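Local coordinates for protein SVS_variant_AS1 (Streptomyces sp. CWA1, PDB 6TJA) that probably cyclises the linear diterpene precursor geranylgeranyl diphosphate to spiroviolene, as an engineered ancestral form of a bacterial class I terpene cyclase, at residues 278-282 against 355-359; 216-220 against 294-298. All coordinates share one frame. Residue numbers count along the deposited sequence, not the author numbering.

Interaction 1 (278-282 against 355-359)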
# COMPACT_ATOMS: atom_id res chain seq x y z
N GLU A 278 23.46 11.16 10.36
CA GLU A 278 24.38 10.15 10.78
C GLU A 278 24.26 8.91 9.89
O GLU A 278 25.23 8.49 9.34
CB GLU A 278 24.26 9.85 12.27
CG GLU A 278 25.00 8.63 12.73
CD GLU A 278 24.78 8.28 14.19
OE1 GLU A 278 23.68 7.94 14.61
OE2 GLU A 278 25.74 8.32 14.94
N LEU A 279 23.07 8.38 9.70
CA LEU A 279 22.92 7.18 8.82
C LEU A 279 23.32 7.52 7.38
O LEU A 279 23.89 6.68 6.67
CB LEU A 279 21.48 6.69 8.91
CG LEU A 279 21.18 5.41 8.13
CD1 LEU A 279 22.21 4.32 8.41
CD2 LEU A 279 19.80 4.91 8.45
N HIS A 280 23.02 8.73 6.92
CA HIS A 280 23.31 9.15 5.53
C HIS A 280 24.82 9.05 5.31
O HIS A 280 25.24 8.50 4.28
CB HIS A 280 22.75 10.55 5.23
CG HIS A 280 23.23 11.06 3.92
ND1 HIS A 280 24.48 11.64 3.76
CD2 HIS A 280 22.69 10.98 2.68
CE1 HIS A 280 24.65 11.95 2.49
NE2 HIS A 280 23.58 11.52 1.80
N ASP A 281 25.61 9.53 6.27
CA ASP A 281 27.09 9.60 6.16
C ASP A 281 27.68 8.19 6.13
O ASP A 281 28.72 8.01 5.51
CB ASP A 281 27.66 10.55 7.23
CG ASP A 281 27.50 12.02 6.88
OD1 ASP A 281 26.89 12.32 5.83
OD2 ASP A 281 27.97 12.88 7.66
N ARG A 282 27.01 7.20 6.73
CA ARG A 282 27.49 5.79 6.76
C ARG A 282 27.15 5.11 5.43
O ARG A 282 27.94 4.30 4.94
CB ARG A 282 26.91 5.12 8.00
CG ARG A 282 27.10 3.62 8.07
CD ARG A 282 26.78 3.05 9.45
NE ARG A 282 25.40 2.63 9.70
CZ ARG A 282 24.73 1.69 9.00
NH1 ARG A 282 25.25 1.09 7.94
NH2 ARG A 282 23.50 1.36 9.37
N ASP A 355 18.89 1.22 15.08
CA ASP A 355 19.38 -0.17 15.27
C ASP A 355 20.27 -0.54 14.07
O ASP A 355 19.73 -1.04 13.09
CB ASP A 355 18.18 -1.10 15.45
CG ASP A 355 18.53 -2.56 15.71
OD1 ASP A 355 19.70 -2.90 15.50
OD2 ASP A 355 17.62 -3.32 16.14
N ASP A 356 21.57 -0.31 14.14
CA ASP A 356 22.50 -0.48 12.98
C ASP A 356 22.64 -1.96 12.58
O ASP A 356 22.88 -2.23 11.38
CB ASP A 356 23.84 0.19 13.25
CG ASP A 356 23.75 1.71 13.09
OD1 ASP A 356 23.17 2.16 12.04
OD2 ASP A 356 24.22 2.42 14.02
N ALA A 357 22.44 -2.88 13.51
CA ALA A 357 22.56 -4.32 13.21
C ALA A 357 21.41 -4.74 12.29
O ALA A 357 21.59 -5.66 11.46
CB ALA A 357 22.59 -5.12 14.49
N LEU A 358 20.27 -4.09 12.44
CA LEU A 358 19.03 -4.36 11.67
C LEU A 358 19.13 -3.67 10.30
O LEU A 358 18.51 -4.15 9.38
CB LEU A 358 17.87 -3.87 12.53
CG LEU A 358 16.48 -4.34 12.11
CD1 LEU A 358 15.66 -4.72 13.34
CD2 LEU A 358 15.78 -3.28 11.29
N LEU A 359 19.95 -2.62 10.19
CA LEU A 359 20.12 -1.74 9.00
C LEU A 359 21.42 -2.09 8.23
O LEU A 359 22.10 -3.13 8.29
CB LEU A 359 20.19 -0.29 9.50
CG LEU A 359 18.98 0.23 10.28
CD1 LEU A 359 19.21 1.65 10.80
CD2 LEU A 359 17.72 0.18 9.43
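Charge pairing carries the polar part of this contact. Arg282 extends from helix 258-283 and presents the NE/NH2 edge of its guanidinium to a single carboxylate oxygen: NH2 lies 2.8 Å from OD1 of Asp356 in a salt bridge, and NE makes a weak hydrogen bond to the same OD1 at 3.3 Å. That oxygen also receives Arg275, one helical turn before Leu279 on the same helix, so an acid suits this exposed place, facing two arginines. Arginine is long enough to span a gap in which even the nearest CA atoms, those of Leu279 and Asp356, are 8.7 Å apart.

The apolar part lies deeper. Leu279 CD2 meets Leu359 CD1 at 4.1 Å, leucine suiting both places because each offers the other an apolar surface, while Leu359 CB rests 3.7 Å from Arg282 NH2. Leu359 also touches Trp352 and, on helix 211-231, Pro211. The arrangement is a C-terminal tail whose last modelled residues, 355-359, form a turn with helix-like backbone angles at 356-358, fastened onto the outside of an all-helical terpene synthase fold.

Interaction 2 (216-220 against 294-298)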
# COMPACT_ATOMS: atom_id res chain seq x y z
N LEU A 216 16.26 5.84 5.98
CA LEU A 216 16.64 7.22 5.57
C LEU A 216 15.41 7.86 4.93
O LEU A 216 15.19 9.03 5.14
CB LEU A 216 17.81 7.19 4.57
CG LEU A 216 19.18 6.95 5.19
CD1 LEU A 216 20.23 6.68 4.10
CD2 LEU A 216 19.62 8.13 6.05
N THR A 217 14.63 7.08 4.19
CA THR A 217 13.44 7.58 3.48
C THR A 217 12.38 7.97 4.53
O THR A 217 11.82 9.11 4.47
CB THR A 217 12.94 6.57 2.45
OG1 THR A 217 13.95 6.29 1.47
CG2 THR A 217 11.70 7.08 1.75
N GLU A 218 12.11 7.07 5.48
CA GLU A 218 11.15 7.35 6.57
C GLU A 218 11.60 8.60 7.33
O GLU A 218 10.75 9.45 7.60
CB GLU A 218 10.99 6.09 7.41
CG GLU A 218 10.14 5.03 6.76
CD GLU A 218 9.50 4.07 7.75
OE1 GLU A 218 9.92 4.11 8.93
OE2 GLU A 218 8.60 3.28 7.34
N MET A 219 12.90 8.76 7.58
CA MET A 219 13.39 9.88 8.40
C MET A 219 13.17 11.16 7.62
O MET A 219 12.70 12.17 8.22
CB MET A 219 14.86 9.68 8.79
CG MET A 219 14.94 8.69 9.93
SD MET A 219 16.47 8.57 10.82
CE MET A 219 17.34 7.42 9.75
N ALA A 220 13.48 11.12 6.32
CA ALA A 220 13.29 12.30 5.46
C ALA A 220 11.82 12.69 5.54
O ALA A 220 11.52 13.90 5.67
CB ALA A 220 13.73 11.98 4.06
N TYR A 294 19.24 9.51 -5.59
CA TYR A 294 18.07 9.32 -4.69
C TYR A 294 18.38 9.97 -3.33
O TYR A 294 17.62 10.86 -2.93
CB TYR A 294 17.70 7.84 -4.55
CG TYR A 294 16.56 7.60 -3.60
CD1 TYR A 294 15.28 8.04 -3.90
CD2 TYR A 294 16.76 6.98 -2.39
CE1 TYR A 294 14.23 7.86 -3.02
CE2 TYR A 294 15.71 6.75 -1.51
CZ TYR A 294 14.45 7.21 -1.82
OH TYR A 294 13.42 7.01 -0.94
N LEU A 295 19.48 9.57 -2.69
CA LEU A 295 19.88 10.13 -1.41
C LEU A 295 19.94 11.65 -1.45
O LEU A 295 19.42 12.32 -0.55
CB LEU A 295 21.23 9.56 -0.98
CG LEU A 295 21.28 8.07 -0.66
CD1 LEU A 295 22.58 7.70 0.04
CD2 LEU A 295 20.08 7.66 0.19
N GLN A 296 20.59 12.19 -2.48
CA GLN A 296 20.70 13.64 -2.64
C GLN A 296 19.30 14.24 -2.64
O GLN A 296 19.05 15.28 -2.04
CB GLN A 296 21.42 13.98 -3.95
CG GLN A 296 22.76 14.67 -3.76
CD GLN A 296 23.59 14.68 -5.03
OE1 GLN A 296 24.28 13.71 -5.34
NE2 GLN A 296 23.52 15.78 -5.77
N GLY A 297 18.40 13.55 -3.33
CA GLY A 297 16.98 13.95 -3.42
C GLY A 297 16.33 14.04 -2.04
O GLY A 297 15.63 15.04 -1.76
N LEU A 298 16.52 13.03 -1.20
CA LEU A 298 15.98 13.08 0.18
C LEU A 298 16.48 14.36 0.85
O LEU A 298 15.67 15.09 1.46
CB LEU A 298 16.42 11.85 0.97
CG LEU A 298 15.97 10.48 0.47
CD1 LEU A 298 16.57 9.40 1.35
CD2 LEU A 298 14.44 10.35 0.43
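This is buried helix-helix packing inside the α-helical bundle characteristic of class I terpene synthases, joining helix 211-231 to helix 289-309. The two short segments run nearly parallel, 22° apart in direction, with their axes 10.5 Å apart at closest approach. They converge toward their C-terminal ends, where the CA atoms of Ala220 and Leu298 come within 6.0 Å. Alanine suits that spot: its methyl group lets the backbones draw close, and CB still touches Leu298 CD2 at 4.0 Å.

Leu298 points into the interface and fills the space between the helices, its CD1 lying 4.1 Å from Leu216 CB. One turn earlier, Leu216 CD1 meets Leu295 CD2 at 4.0 Å, and Leu216 continues the apolar layer to Phe276 and Leu279 on helix 258-283. Branched, flexible leucines fit such interlocking surfaces well.

A polar contact lies beside the leucines, where two hydroxyls can approach closely within the buried interface. Thr217 is hydrogen-bonded through its hydroxyl to the carbonyl of Val213, one turn back, and Tyr294 reaches across with its ring edge toward that hydroxyl, bringing Tyr294 OH to within 2.6 Å of Thr217 OG1.

Overall arrangement
The two contacts have centres 13 Å apart on the same side of the chain's centre, interaction 2 inside the helical bundle and interaction 1 farther out. Their segments alternate along the chain: 216-220, 278-282, 294-298, then 355-359. Helices 258-283 and 289-309 are consecutive, and both pack against helix 211-231. The contacts touch directly: Leu216 CD2 approaches Leu279 CB at 3.7 Å, Met219 CE approaches Leu279 CD2 at 3.8 Å, and His280 NE2 lies 4.1 Å from Leu295 CB. Packing thus runs continuously from the buried helix pair through helix 258-283 to the C-terminal tail, tying the last modelled residues of the chain to its bundle.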